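Local coordinates for protein-arginine-phosphatase (Geobacillus stearothermophilus, PDB 4PIC), which removes the phosphate from phosphoarginine residues in proteins, probably counteracting the arginine kinase McsB, and shows almost no activity on phosphotyrosine peptides, at residues Y3-V8 / P29-K34; A40-E45 / R64-K69; K51-E56 / G121-Y126; H78-T83 / K100-K105. All coordinates share one frame; numbering follows the deposited sequence.

Contact 1. Residues Y3-V8 / P29-K34; sequences YRILFV and PGVEVK
With CG anti to the carbonyl carbon (chi1 -67°) in Phe7, and CG1 anti to the backbone N (chi1 -171°) in Val33, the two side chains come together on the same side of the sheet. Val33 CG1 lies at the edge of the Phe7 ring, near its plane, 3.9 Å from CE2. One face of that ring carries Ile5 CG2, 3.8 Å above the plane and displaced toward the rim. Toward the N-terminal ends of the strands the two methyls of Val31 part company: CG1 touches Ile5 CG1 at 4.2 Å, while CG2 packs on Tyr3 CB at 4.1 Å. The tyrosine ring leads on from there to helix 123-150, where its OH is hydrogen-bonded to Glu147. Between the backbones, bonds alternate in the parallel manner from Tyr3 N to Gly30 O through to Phe7 N to Lys34 O. The shortest of the five joins Ile5 N to Glu32 O at 2.8 Å. On the other face of the sheet, a water accepts from Arg4 NH1 and donates to Glu32 OE2, spanning two charged atoms that do not touch. Arg4 NE goes instead to the carbonyl of Trp75, and Lys34 makes a cation-pi contact with the same residue. Helix 15-25 supplies Leu23 to both Phe7 and Val33. Strands 3-9 and 31-37, joined through this helix, thus form a beta-alpha-beta crossover, whose first strand ends at the nucleophile Cys9 of this low molecular weight phosphatase fold.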
loop_
_atom_site.group_PDB
_atom_site.type_symbol
_atom_site.label_atom_id
_atom_site.label_comp_id
_atom_site.label_asym_id
_atom_site.label_seq_id
_atom_site.Cartn_x
_atom_site.Cartn_y
_atom_site.Cartn_z
ATOM N N TYR A 3 -2.213 9.956 -25.151
ATOM C CA TYR A 3 -2.629 9.253 -23.947
ATOM C C TYR A 3 -1.460 8.547 -23.293
ATOM O O TYR A 3 -0.667 7.880 -23.955
ATOM C CB TYR A 3 -3.728 8.243 -24.277
ATOM C CG TYR A 3 -5.023 8.897 -24.674
ATOM C CD1 TYR A 3 -5.897 9.382 -23.713
ATOM C CD2 TYR A 3 -5.376 9.027 -26.009
ATOM C CE1 TYR A 3 -7.084 9.987 -24.071
ATOM C CE2 TYR A 3 -6.556 9.631 -26.372
ATOM C CZ TYR A 3 -7.409 10.102 -25.402
ATOM O OH TYR A 3 -8.592 10.703 -25.774
ATOM N N ARG A 4 -1.352 8.711 -21.979
ATOM C CA ARG A 4 -0.374 7.972 -21.197
ATOM C C ARG A 4 -1.102 7.245 -20.072
ATOM O O ARG A 4 -1.474 7.838 -19.051
ATOM C CB ARG A 4 0.735 8.899 -20.682
ATOM C CG ARG A 4 1.619 9.447 -21.816
ATOM C CD ARG A 4 2.589 10.529 -21.343
ATOM N NE ARG A 4 1.898 11.745 -20.920
ATOM C CZ ARG A 4 1.548 12.737 -21.736
ATOM N NH1 ARG A 4 1.814 12.659 -23.034
ATOM N NH2 ARG A 4 0.923 13.803 -21.257
ATOM N N ILE A 5 -1.328 5.957 -20.303
ATOM C CA ILE A 5 -2.173 5.149 -19.439
ATOM C C ILE A 5 -1.306 4.373 -18.458
ATOM O O ILE A 5 -0.429 3.611 -18.864
ATOM C CB ILE A 5 -2.976 4.132 -20.262
ATOM C CG1 ILE A 5 -3.758 4.837 -21.381
ATOM C CG2 ILE A 5 -3.898 3.323 -19.362
ATOM C CD1 ILE A 5 -4.700 5.926 -20.904
ATOM N N LEU A 6 -1.559 4.573 -17.168
ATOM C CA LEU A 6 -0.832 3.906 -16.098
ATOM C C LEU A 6 -1.772 2.977 -15.339
ATOM O O LEU A 6 -2.725 3.427 -14.706
ATOM C CB LEU A 6 -0.262 4.956 -15.142
ATOM C CG LEU A 6 0.516 4.385 -13.960
ATOM C CD1 LEU A 6 1.788 3.721 -14.446
ATOM C CD2 LEU A 6 0.825 5.473 -12.939
ATOM N N PHE A 7 -1.524 1.674 -15.426
ATOM C CA PHE A 7 -2.339 0.710 -14.685
ATOM C C PHE A 7 -1.678 0.401 -13.351
ATOM O O PHE A 7 -0.462 0.257 -13.291
ATOM C CB PHE A 7 -2.505 -0.599 -15.452
ATOM C CG PHE A 7 -3.323 -0.478 -16.706
ATOM C CD1 PHE A 7 -4.689 -0.239 -16.635
ATOM C CD2 PHE A 7 -2.740 -0.645 -17.949
ATOM C CE1 PHE A 7 -5.455 -0.150 -17.794
ATOM C CE2 PHE A 7 -3.503 -0.562 -19.111
ATOM C CZ PHE A 7 -4.858 -0.319 -19.028
ATOM N N VAL A 8 -2.474 0.302 -12.293
ATOM C CA VAL A 8 -1.918 0.159 -10.945
ATOM C C VAL A 8 -2.594 -0.941 -10.113
ATOM O O VAL A 8 -3.819 -0.996 -10.037
ATOM C CB VAL A 8 -2.016 1.492 -10.172
ATOM C CG1 VAL A 8 -1.427 1.326 -8.764
ATOM C CG2 VAL A 8 -1.302 2.613 -10.916
ATOM N N PRO A 29 -2.193 3.807 -31.987
ATOM C CA PRO A 29 -1.458 5.056 -32.217
ATOM C C PRO A 29 -1.801 6.099 -31.156
ATOM O O PRO A 29 -2.961 6.209 -30.768
ATOM C CB PRO A 29 -1.977 5.515 -33.589
ATOM C CG PRO A 29 -2.394 4.260 -34.267
ATOM C CD PRO A 29 -2.928 3.356 -33.186
ATOM N N GLY A 30 -0.808 6.843 -30.681
ATOM C CA GLY A 30 -1.068 7.917 -29.740
ATOM C C GLY A 30 -1.328 7.459 -28.312
ATOM O O GLY A 30 -1.753 8.257 -27.480
ATOM N N VAL A 31 -1.081 6.182 -28.033
ATOM C CA VAL A 31 -1.304 5.636 -26.693
ATOM C C VAL A 31 -0.037 4.975 -26.174
ATOM O O VAL A 31 0.515 4.084 -26.819
ATOM C CB VAL A 31 -2.469 4.608 -26.694
ATOM C CG1 VAL A 31 -2.621 3.953 -25.305
ATOM C CG2 VAL A 31 -3.775 5.259 -27.144
ATOM N N GLU A 32 0.428 5.433 -25.012
ATOM C CA GLU A 32 1.542 4.803 -24.311
ATOM C C GLU A 32 1.014 4.172 -23.023
ATOM O O GLU A 32 0.059 4.679 -22.426
ATOM C CB GLU A 32 2.640 5.822 -23.996
ATOM C CG GLU A 32 3.247 6.475 -25.240
ATOM C CD GLU A 32 4.198 7.606 -24.897
ATOM O OE1 GLU A 32 4.926 7.486 -23.888
ATOM O OE2 GLU A 32 4.214 8.619 -25.630
ATOM N N VAL A 33 1.631 3.066 -22.624
ATOM C CA VAL A 33 1.146 2.250 -21.513
ATOM C C VAL A 33 2.281 1.937 -20.541
ATOM O O VAL A 33 3.377 1.566 -20.969
ATOM C CB VAL A 33 0.588 0.912 -22.033
ATOM C CG1 VAL A 33 -0.127 0.167 -20.906
ATOM C CG2 VAL A 33 -0.340 1.147 -23.222
ATOM N N LYS A 34 2.015 2.083 -19.242
ATOM C CA LYS A 34 2.929 1.640 -18.200
ATOM C C LYS A 34 2.105 1.006 -17.100
ATOM O O LYS A 34 0.881 1.143 -17.063
ATOM C CB LYS A 34 3.729 2.812 -17.612
ATOM C CG LYS A 34 4.749 3.459 -18.553
ATOM C CD LYS A 34 5.427 4.658 -17.869
ATOM C CE LYS A 34 6.444 5.352 -18.776
ATOM N NZ LYS A 34 7.745 4.632 -18.858
HETATM O O HOH W 1 1.138 8.898 -25.875
HETATM O O HOH W 2 2.880 10.825 -24.820
#

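Contact 2. Residues A40-E45 / R64-K69; sequences AAEGSE and RSSQLK
Arg64 lies alongside Glu45, both side chains pointing the same way, where two irregular loops of the low molecular weight phosphatase fold run together beside the loop that, as in relatives, probably binds substrate. Glu45 CG sits in the guanidinium plane, 3.2 Å from Arg64 NH2. The salt bridge from Glu45 OE1 to that nitrogen is long, with the oxygen well out of the plane, and the same oxygen pairs with Lys51. Gly43 O lies over a face of the guanidinium, yet Arg64 NE is buried without a partner. Ser65 is gripped more fully. Its OG, set between the backbone N and the carbonyl carbon (chi1 69°), donates to Ala41 O at 2.6 Å and accepts from Ser44 N at 2.9 Å. Its backbone adds two more bonds, N to Ser44 O and O from Gly43 N. Ser66 gives its N to Asn12 OD1, which probably steadies a residue that is thought to bind substrate. Gln67 takes Ala40 N on OE1 at 2.9 Å, while NE2 reaches Leu68 O and Val38 O. An alanine at Gln67 would probably leave Ala40 N, and the carbonyls of Leu68 and Val38, without these partners. The backbone N of Gln67 meets Glu42 OE1 from above the carboxylate plane at 3.1 Å. Phe39 of the second subunit packs on Gln67 and Leu68. Beyond them, one water donates to Glu42 OE2 at 2.6 Å and to Gln67 O at 2.7 Å, and weakly accepts from Lys69 NZ.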
loop_
_atom_site.group_PDB
_atom_site.type_symbol
_atom_site.label_atom_id
_atom_site.label_comp_id
_atom_site.label_asym_id
_atom_site.label_seq_id
_atom_site.Cartn_x
_atom_site.Cartn_y
_atom_site.Cartn_z
ATOM N N ALA A 40 5.543 -2.368 -4.244
ATOM C CA ALA A 40 6.100 -3.365 -5.151
ATOM C C ALA A 40 7.612 -3.335 -5.177
ATOM O O ALA A 40 8.232 -2.273 -5.010
ATOM C CB ALA A 40 5.551 -3.124 -6.564
ATOM N N ALA A 41 8.195 -4.508 -5.404
ATOM C CA ALA A 41 9.623 -4.619 -5.664
ATOM C C ALA A 41 9.936 -4.146 -7.084
ATOM O O ALA A 41 9.046 -4.063 -7.943
ATOM C CB ALA A 41 10.076 -6.043 -5.475
ATOM N N GLU A 42 11.202 -3.824 -7.332
ATOM C CA GLU A 42 11.646 -3.405 -8.652
ATOM C C GLU A 42 12.227 -4.603 -9.401
ATOM O O GLU A 42 13.008 -5.374 -8.838
ATOM C CB GLU A 42 12.715 -2.317 -8.520
ATOM C CG GLU A 42 12.611 -1.207 -9.554
ATOM C CD GLU A 42 11.454 -0.261 -9.287
ATOM O OE1 GLU A 42 10.871 -0.313 -8.181
ATOM O OE2 GLU A 42 11.130 0.544 -10.182
ATOM N N GLY A 43 11.824 -4.779 -10.654
ATOM C CA GLY A 43 12.472 -5.752 -11.522
ATOM C C GLY A 43 11.930 -7.170 -11.505
ATOM O O GLY A 43 12.520 -8.070 -12.114
ATOM N N SER A 44 10.809 -7.389 -10.822
ATOM C CA SER A 44 10.205 -8.720 -10.782
ATOM C C SER A 44 9.446 -9.045 -12.070
ATOM O O SER A 44 8.855 -8.166 -12.683
ATOM C CB SER A 44 9.255 -8.853 -9.597
ATOM O OG SER A 44 9.963 -8.882 -8.373
ATOM N N GLU A 45 9.462 -10.316 -12.462
ATOM C CA GLU A 45 8.681 -10.769 -13.605
ATOM C C GLU A 45 7.198 -10.760 -13.251
ATOM O O GLU A 45 6.838 -10.803 -12.070
ATOM C CB GLU A 45 9.078 -12.200 -13.970
ATOM C CG GLU A 45 10.518 -12.379 -14.408
ATOM C CD GLU A 45 10.614 -12.973 -15.796
ATOM O OE1 GLU A 45 9.966 -12.431 -16.714
ATOM O OE2 GLU A 45 11.320 -13.988 -15.971
ATOM N N ARG A 64 8.784 -5.891 -16.187
ATOM C CA ARG A 64 9.570 -5.707 -14.966
ATOM C C ARG A 64 8.731 -4.898 -14.000
ATOM O O ARG A 64 8.293 -3.800 -14.345
ATOM C CB ARG A 64 10.846 -4.906 -15.241
ATOM C CG ARG A 64 11.530 -5.187 -16.564
ATOM C CD ARG A 64 12.595 -6.248 -16.416
ATOM N NE ARG A 64 12.068 -7.459 -15.796
ATOM C CZ ARG A 64 12.606 -8.663 -15.928
ATOM N NH1 ARG A 64 13.694 -8.829 -16.666
ATOM N NH2 ARG A 64 12.049 -9.704 -15.328
ATOM N N SER A 65 8.522 -5.415 -12.791
ATOM C CA SER A 65 7.711 -4.696 -11.806
ATOM C C SER A 65 8.348 -3.364 -11.412
ATOM O O SER A 65 9.576 -3.218 -11.440
ATOM C CB SER A 65 7.465 -5.553 -10.569
ATOM O OG SER A 65 8.651 -5.759 -9.815
ATOM N N SER A 66 7.502 -2.389 -11.087
ATOM C CA SER A 66 7.951 -1.061 -10.683
ATOM C C SER A 66 7.127 -0.586 -9.499
ATOM O O SER A 66 5.911 -0.760 -9.474
ATOM C CB SER A 66 7.765 -0.047 -11.817
ATOM O OG SER A 66 8.298 -0.511 -13.040
ATOM N N GLN A 67 7.795 0.013 -8.519
ATOM C CA GLN A 67 7.098 0.733 -7.462
ATOM C C GLN A 67 6.528 2.040 -8.005
ATOM O O GLN A 67 7.241 2.829 -8.632
ATOM C CB GLN A 67 8.059 1.022 -6.305
ATOM C CG GLN A 67 7.536 2.006 -5.264
ATOM C CD GLN A 67 6.309 1.497 -4.534
ATOM O OE1 GLN A 67 6.301 0.379 -4.013
ATOM N NE2 GLN A 67 5.264 2.327 -4.487
ATOM N N LEU A 68 5.243 2.269 -7.755
ATOM C CA LEU A 68 4.573 3.505 -8.117
ATOM C C LEU A 68 5.185 4.704 -7.408
ATOM O O LEU A 68 5.263 4.736 -6.176
ATOM C CB LEU A 68 3.085 3.414 -7.780
ATOM C CG LEU A 68 2.261 4.669 -8.036
ATOM C CD1 LEU A 68 2.278 5.017 -9.519
ATOM C CD2 LEU A 68 0.828 4.473 -7.554
ATOM N N LYS A 69 5.602 5.687 -8.194
ATOM C CA LYS A 69 6.217 6.894 -7.662
ATOM C C LYS A 69 5.594 8.135 -8.272
ATOM O O LYS A 69 4.876 8.051 -9.268
ATOM C CB LYS A 69 7.728 6.873 -7.914
ATOM C CG LYS A 69 8.458 5.767 -7.169
ATOM C CD LYS A 69 9.945 6.059 -7.045
ATOM C CE LYS A 69 10.586 5.217 -5.952
ATOM N NZ LYS A 69 10.491 3.757 -6.239
HETATM O O HOH W 3 9.826 2.678 -9.445
#

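Contact 3. Residues K51-E56 / G121-Y126; sequences KMVLKE and GPIEVY
Tyr126 touches Val53 through CB, which lies 4.0 Å from Val53 CG1, and its ring then turns away from residues 51-56. At the edge of that ring, in its plane, are the carbonyl oxygens of Gly121 and Pro122, and the ring of His49, near the start of helix 48-56, meets it with the planes about 70° apart. Cys14, a residue likely to bind substrate, also packs against the tyrosine. The other flat group is the Glu56 carboxylate, which approaches Ile123 tip to tip, with OE2 4.1 Å from CD1. Its charge is answered elsewhere on helix 123-150, OE2 by Arg127 and OE1 by Arg130.

Ile123 carries most of the contact. With CG1 anti to the backbone N (chi1 -165°), it slides past Val53 in the opposite direction, and its CG1 comes within 3.6 Å of Val53 CG1. CD1 reaches farther, to Met52 CB at 3.9 Å. The Met52 chain crosses the isoleucine at about a right angle, its selenium 4.0 Å from the same CD1; the residue is selenomethionine in this crystal.

Between the two segments the contact is mainly apolar, without polar pairing, over a modest area of 187 Å². The start of helix 123-150 therefore meets helix 48-56 through a small apolar patch, with the salt bridges from Glu56 to the two arginines at its margin, where Arg130 also bonds Val53 O.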
loop_
_atom_site.group_PDB
_atom_site.type_symbol
_atom_site.label_atom_id
_atom_site.label_comp_id
_atom_site.label_asym_id
_atom_site.label_seq_id
_atom_site.Cartn_x
_atom_site.Cartn_y
_atom_site.Cartn_z
ATOM N N LYS A 51 1.665 -14.802 -16.864
ATOM C CA LYS A 51 2.339 -15.087 -18.126
ATOM C C LYS A 51 1.616 -16.160 -18.916
ATOM O O LYS A 51 1.467 -16.048 -20.128
ATOM C CB LYS A 51 3.778 -15.530 -17.891
ATOM C CG LYS A 51 4.714 -14.431 -17.432
ATOM C CD LYS A 51 6.134 -14.947 -17.571
ATOM C CE LYS A 51 7.150 -14.022 -16.963
ATOM N NZ LYS A 51 8.524 -14.563 -17.200
HETATM N N MSE A 52 1.149 -17.195 -18.242
HETATM C CA MSE A 52 0.467 -18.277 -18.931
HETATM C C MSE A 52 -0.829 -17.839 -19.583
HETATM O O MSE A 52 -1.063 -18.139 -20.751
HETATM C CB MSE A 52 0.197 -19.431 -17.977
HETATM C CG MSE A 52 1.409 -20.302 -17.723
HETATM SE SE MSE A 52 1.111 -21.543 -16.261
HETATM C CE MSE A 52 2.753 -22.545 -16.380
ATOM N N VAL A 53 -1.681 -17.130 -18.856
ATOM C CA VAL A 53 -2.951 -16.726 -19.453
ATOM C C VAL A 53 -2.761 -15.662 -20.539
ATOM O O VAL A 53 -3.525 -15.615 -21.517
ATOM C CB VAL A 53 -4.023 -16.323 -18.413
ATOM C CG1 VAL A 53 -4.216 -17.455 -17.400
ATOM C CG2 VAL A 53 -3.619 -15.055 -17.703
ATOM N N LEU A 54 -1.712 -14.850 -20.420
ATOM C CA LEU A 54 -1.370 -13.950 -21.524
ATOM C C LEU A 54 -0.903 -14.746 -22.741
ATOM O O LEU A 54 -1.284 -14.437 -23.869
ATOM C CB LEU A 54 -0.329 -12.904 -21.117
ATOM C CG LEU A 54 -0.851 -11.838 -20.149
ATOM C CD1 LEU A 54 0.304 -10.996 -19.640
ATOM C CD2 LEU A 54 -1.919 -10.950 -20.810
ATOM N N LYS A 55 -0.104 -15.777 -22.514
ATOM C CA LYS A 55 0.378 -16.625 -23.604
ATOM C C LYS A 55 -0.791 -17.252 -24.373
ATOM O O LYS A 55 -0.725 -17.408 -25.600
ATOM C CB LYS A 55 1.305 -17.717 -23.052
ATOM C CG LYS A 55 2.056 -18.508 -24.119
ATOM C CD LYS A 55 2.783 -19.698 -23.500
ATOM C CE LYS A 55 3.833 -20.261 -24.448
ATOM N NZ LYS A 55 5.044 -19.389 -24.518
ATOM N N GLU A 56 -1.872 -17.580 -23.669
ATOM C CA GLU A 56 -3.044 -18.186 -24.304
ATOM C C GLU A 56 -3.672 -17.252 -25.334
ATOM O O GLU A 56 -4.350 -17.694 -26.269
ATOM C CB GLU A 56 -4.099 -18.556 -23.261
ATOM C CG GLU A 56 -3.645 -19.600 -22.271
ATOM C CD GLU A 56 -4.619 -19.804 -21.124
ATOM O OE1 GLU A 56 -5.712 -19.190 -21.125
ATOM O OE2 GLU A 56 -4.288 -20.599 -20.223
ATOM N N GLY A 121 -3.638 -17.326 -6.643
ATOM C CA GLY A 121 -4.328 -18.601 -6.680
ATOM C C GLY A 121 -4.283 -19.342 -8.004
ATOM O O GLY A 121 -3.339 -19.178 -8.783
ATOM N N PRO A 122 -5.304 -20.174 -8.261
ATOM C CA PRO A 122 -5.299 -21.076 -9.416
ATOM C C PRO A 122 -5.326 -20.307 -10.725
ATOM O O PRO A 122 -5.803 -19.162 -10.774
ATOM C CB PRO A 122 -6.607 -21.865 -9.260
ATOM C CG PRO A 122 -7.028 -21.665 -7.845
ATOM C CD PRO A 122 -6.527 -20.323 -7.451
ATOM N N ILE A 123 -4.839 -20.938 -11.786
ATOM C CA ILE A 123 -4.789 -20.282 -13.080
ATOM C C ILE A 123 -6.179 -19.850 -13.530
ATOM O O ILE A 123 -6.323 -18.872 -14.262
ATOM C CB ILE A 123 -4.096 -21.171 -14.135
ATOM C CG1 ILE A 123 -3.721 -20.345 -15.368
ATOM C CG2 ILE A 123 -4.975 -22.360 -14.514
ATOM C CD1 ILE A 123 -2.891 -21.112 -16.385
ATOM N N GLU A 124 -7.208 -20.554 -13.074
ATOM C CA GLU A 124 -8.571 -20.233 -13.477
ATOM C C GLU A 124 -8.989 -18.829 -13.056
ATOM O O GLU A 124 -9.730 -18.158 -13.773
ATOM C CB GLU A 124 -9.567 -21.261 -12.926
ATOM C CG GLU A 124 -9.503 -22.629 -13.599
ATOM C CD GLU A 124 -8.363 -23.488 -13.096
ATOM O OE1 GLU A 124 -7.842 -23.202 -11.999
ATOM O OE2 GLU A 124 -7.993 -24.452 -13.800
ATOM N N VAL A 125 -8.507 -18.378 -11.905
ATOM C CA VAL A 125 -8.848 -17.035 -11.451
ATOM C C VAL A 125 -8.039 -15.982 -12.210
ATOM O O VAL A 125 -8.539 -14.895 -12.484
ATOM C CB VAL A 125 -8.689 -16.873 -9.932
ATOM C CG1 VAL A 125 -9.322 -15.564 -9.475
ATOM C CG2 VAL A 125 -9.353 -18.046 -9.223
ATOM N N TYR A 126 -6.796 -16.303 -12.555
ATOM C CA TYR A 126 -6.030 -15.438 -13.453
ATOM C C TYR A 126 -6.723 -15.294 -14.795
ATOM O O TYR A 126 -6.753 -14.206 -15.380
ATOM C CB TYR A 126 -4.623 -15.987 -13.670
ATOM C CG TYR A 126 -3.677 -15.638 -12.538
ATOM C CD1 TYR A 126 -3.619 -16.417 -11.386
ATOM C CD2 TYR A 126 -2.830 -14.538 -12.628
ATOM C CE1 TYR A 126 -2.756 -16.093 -10.351
ATOM C CE2 TYR A 126 -1.965 -14.208 -11.598
ATOM C CZ TYR A 126 -1.933 -14.996 -10.465
ATOM O OH TYR A 126 -1.080 -14.690 -9.423
#

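Contact 4. Residues H78-T83 / K100-K105; sequences HVLAMT and KTFTLK
Thr101 lies side by side with Val79, the two side chains pointing the same way on adjacent parallel strands. From CB, 4.1 Å from Val79 O, the side chain forks. The methyl branch CG2 takes the place anti to the backbone N, 3.9 Å from Val79 O, and rests on Val79 CG1 at 4.1 Å. The hydroxyl branch OG1 (chi1 -58°) runs past the hydrocarbon of the valine, 3.7 Å from its CB and touching its CG2, and is hydrogen-bonded to Ala97 O. An alanine at Thr101 would probably leave Ala97 O without this mate and open a gap against both methyls of Val79. The backbones are held by four bonds, among them Phe102 N to Val79 O at 2.9 Å and Ala81 N to Phe102 O at 2.8 Å. On the face opposite Thr101, Leu80 spreads two methyls: CD2 touches Phe102 CB, and CD1 meets Leu104 CD1 at 4.1 Å. Thr103 CG2 presses on the carbonyl carbon of Thr83 at 3.5 Å, while its OG1 caps Gln106 N at the start of helix 104-109 and also bonds Asp112. A water that donates to Met82 O and accepts from Lys105 N bridges the turn after strand 78-81 to the first turn of helix 104-109. Met82 and Thr83 bring this strand end beside the nucleophile Cys9 and Arg15, the latter probably catalytic. Strands 78-81 and 101-103 form a beta-alpha-beta unit with helix 84-93, which packs Ile90 and Lys87 on Thr101. Leu80 and Leu104 face helix 123-150, and strand 3-9 flanks strand 78-81 on its other edge.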
loop_
_atom_site.group_PDB
_atom_site.type_symbol
_atom_site.label_atom_id
_atom_site.label_comp_id
_atom_site.label_asym_id
_atom_site.label_seq_id
_atom_site.Cartn_x
_atom_site.Cartn_y
_atom_site.Cartn_z
ATOM N N HIS A 78 -3.907 9.317 -17.484
ATOM C CA HIS A 78 -4.952 8.572 -16.781
ATOM C C HIS A 78 -4.309 7.492 -15.941
ATOM O O HIS A 78 -3.505 6.703 -16.457
ATOM C CB HIS A 78 -5.912 7.893 -17.764
ATOM C CG HIS A 78 -6.573 8.841 -18.713
ATOM N ND1 HIS A 78 -5.888 9.485 -19.719
ATOM C CD2 HIS A 78 -7.860 9.246 -18.813
ATOM C CE1 HIS A 78 -6.722 10.257 -20.392
ATOM N NE2 HIS A 78 -7.927 10.127 -19.866
ATOM N N VAL A 79 -4.665 7.458 -14.662
ATOM C CA VAL A 79 -4.206 6.415 -13.763
ATOM C C VAL A 79 -5.391 5.507 -13.536
ATOM O O VAL A 79 -6.410 5.923 -12.984
ATOM C CB VAL A 79 -3.710 6.992 -12.432
ATOM C CG1 VAL A 79 -3.203 5.864 -11.529
ATOM C CG2 VAL A 79 -2.611 8.029 -12.685
ATOM N N LEU A 80 -5.270 4.273 -14.006
ATOM C CA LEU A 80 -6.383 3.340 -14.001
ATOM C C LEU A 80 -6.087 2.211 -13.027
ATOM O O LEU A 80 -5.269 1.318 -13.291
ATOM C CB LEU A 80 -6.669 2.815 -15.418
ATOM C CG LEU A 80 -7.024 3.912 -16.426
ATOM C CD1 LEU A 80 -7.317 3.330 -17.822
ATOM C CD2 LEU A 80 -8.217 4.714 -15.929
ATOM N N ALA A 81 -6.754 2.281 -11.885
ATOM C CA ALA A 81 -6.544 1.343 -10.802
ATOM C C ALA A 81 -7.328 0.054 -11.035
ATOM O O ALA A 81 -8.405 0.063 -11.627
ATOM C CB ALA A 81 -6.962 1.980 -9.469
HETATM N N MSE A 82 -6.804 -1.055 -10.529
HETATM C CA MSE A 82 -7.492 -2.332 -10.680
HETATM C C MSE A 82 -8.729 -2.424 -9.789
HETATM O O MSE A 82 -9.687 -3.123 -10.116
HETATM C CB MSE A 82 -6.535 -3.510 -10.410
HETATM C CG MSE A 82 -5.357 -3.623 -11.398
HETATM SE SE MSE A 82 -5.835 -3.965 -13.250
HETATM C CE MSE A 82 -6.169 -2.167 -13.847
ATOM N N THR A 83 -8.694 -1.739 -8.649
ATOM C CA THR A 83 -9.777 -1.816 -7.667
ATOM C C THR A 83 -10.022 -0.440 -7.069
ATOM O O THR A 83 -9.155 0.425 -7.145
ATOM C CB THR A 83 -9.419 -2.764 -6.493
ATOM O OG1 THR A 83 -8.395 -2.167 -5.684
ATOM C CG2 THR A 83 -8.950 -4.127 -6.991
ATOM N N LYS A 100 -7.512 12.538 -12.235
ATOM C CA LYS A 100 -7.161 11.639 -13.335
ATOM C C LYS A 100 -7.003 10.189 -12.892
ATOM O O LYS A 100 -6.520 9.356 -13.664
ATOM C CB LYS A 100 -5.890 12.106 -14.042
ATOM C CG LYS A 100 -4.632 12.078 -13.187
ATOM C CD LYS A 100 -3.439 12.545 -14.014
ATOM C CE LYS A 100 -2.220 12.777 -13.155
ATOM N NZ LYS A 100 -1.074 13.183 -13.997
ATOM N N THR A 101 -7.424 9.885 -11.670
ATOM C CA THR A 101 -7.325 8.516 -11.163
ATOM C C THR A 101 -8.712 7.908 -11.077
ATOM O O THR A 101 -9.622 8.493 -10.491
ATOM C CB THR A 101 -6.653 8.489 -9.786
ATOM O OG1 THR A 101 -5.357 9.084 -9.905
ATOM C CG2 THR A 101 -6.478 7.058 -9.294
ATOM N N PHE A 102 -8.886 6.745 -11.698
ATOM C CA PHE A 102 -10.182 6.086 -11.742
ATOM C C PHE A 102 -9.909 4.610 -11.586
ATOM O O PHE A 102 -8.791 4.176 -11.832
ATOM C CB PHE A 102 -10.830 6.254 -13.127
ATOM C CG PHE A 102 -10.865 7.667 -13.652
ATOM C CD1 PHE A 102 -12.013 8.430 -13.531
ATOM C CD2 PHE A 102 -9.767 8.206 -14.305
ATOM C CE1 PHE A 102 -12.056 9.725 -14.027
ATOM C CE2 PHE A 102 -9.804 9.498 -14.805
ATOM C CZ PHE A 102 -10.944 10.256 -14.660
ATOM N N THR A 103 -10.920 3.821 -11.237
ATOM C CA THR A 103 -10.805 2.383 -11.491
ATOM C C THR A 103 -10.983 2.185 -12.986
ATOM O O THR A 103 -11.678 2.962 -13.646
ATOM C CB THR A 103 -11.852 1.531 -10.748
ATOM O OG1 THR A 103 -13.172 1.885 -11.190
ATOM C CG2 THR A 103 -11.731 1.723 -9.238
ATOM N N LEU A 104 -10.352 1.158 -13.534
ATOM C CA LEU A 104 -10.527 0.859 -14.946
ATOM C C LEU A 104 -12.013 0.699 -15.294
ATOM O O LEU A 104 -12.481 1.234 -16.295
ATOM C CB LEU A 104 -9.735 -0.397 -15.306
ATOM C CG LEU A 104 -9.957 -1.002 -16.678
ATOM C CD1 LEU A 104 -9.622 -0.020 -17.800
ATOM C CD2 LEU A 104 -9.116 -2.278 -16.795
ATOM N N LYS A 105 -12.745 -0.002 -14.438
ATOM C CA LYS A 105 -14.170 -0.241 -14.645
ATOM C C LYS A 105 -14.982 1.049 -14.688
ATOM O O LYS A 105 -15.810 1.237 -15.583
ATOM C CB LYS A 105 -14.708 -1.169 -13.555
ATOM C CG LYS A 105 -16.199 -1.458 -13.659
ATOM C CD LYS A 105 -16.502 -2.293 -14.896
ATOM C CE LYS A 105 -17.935 -2.817 -14.880
ATOM N NZ LYS A 105 -18.218 -3.740 -16.024
HETATM O O HOH W 4 -11.711 -1.678 -12.111
#

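Contacts 1 and 4 belong to one parallel sheet: strands 3-9 and 78-81 are neighbours, linked by backbone hydrogen bonds of Leu6 to His78 and Leu80 and by packing of Phe7 on Met82. Contact 4 is buried and almost entirely backbone bonds and apolar packing, whereas contact 1, on the other outer strand, opens to water and charged groups. Contact 2 lies at the surface, packed against the second subunit, and relies largely on side-chain to backbone hydrogen bonds, not strand pairing; Leu68 connects it to Leu6 and Val8. Contact 3, partly buried, joins two helices mainly by apolar side chains. It meets contact 2 through the Glu45-Lys51 salt bridge, and lies across the chain's centre from both sheet contacts.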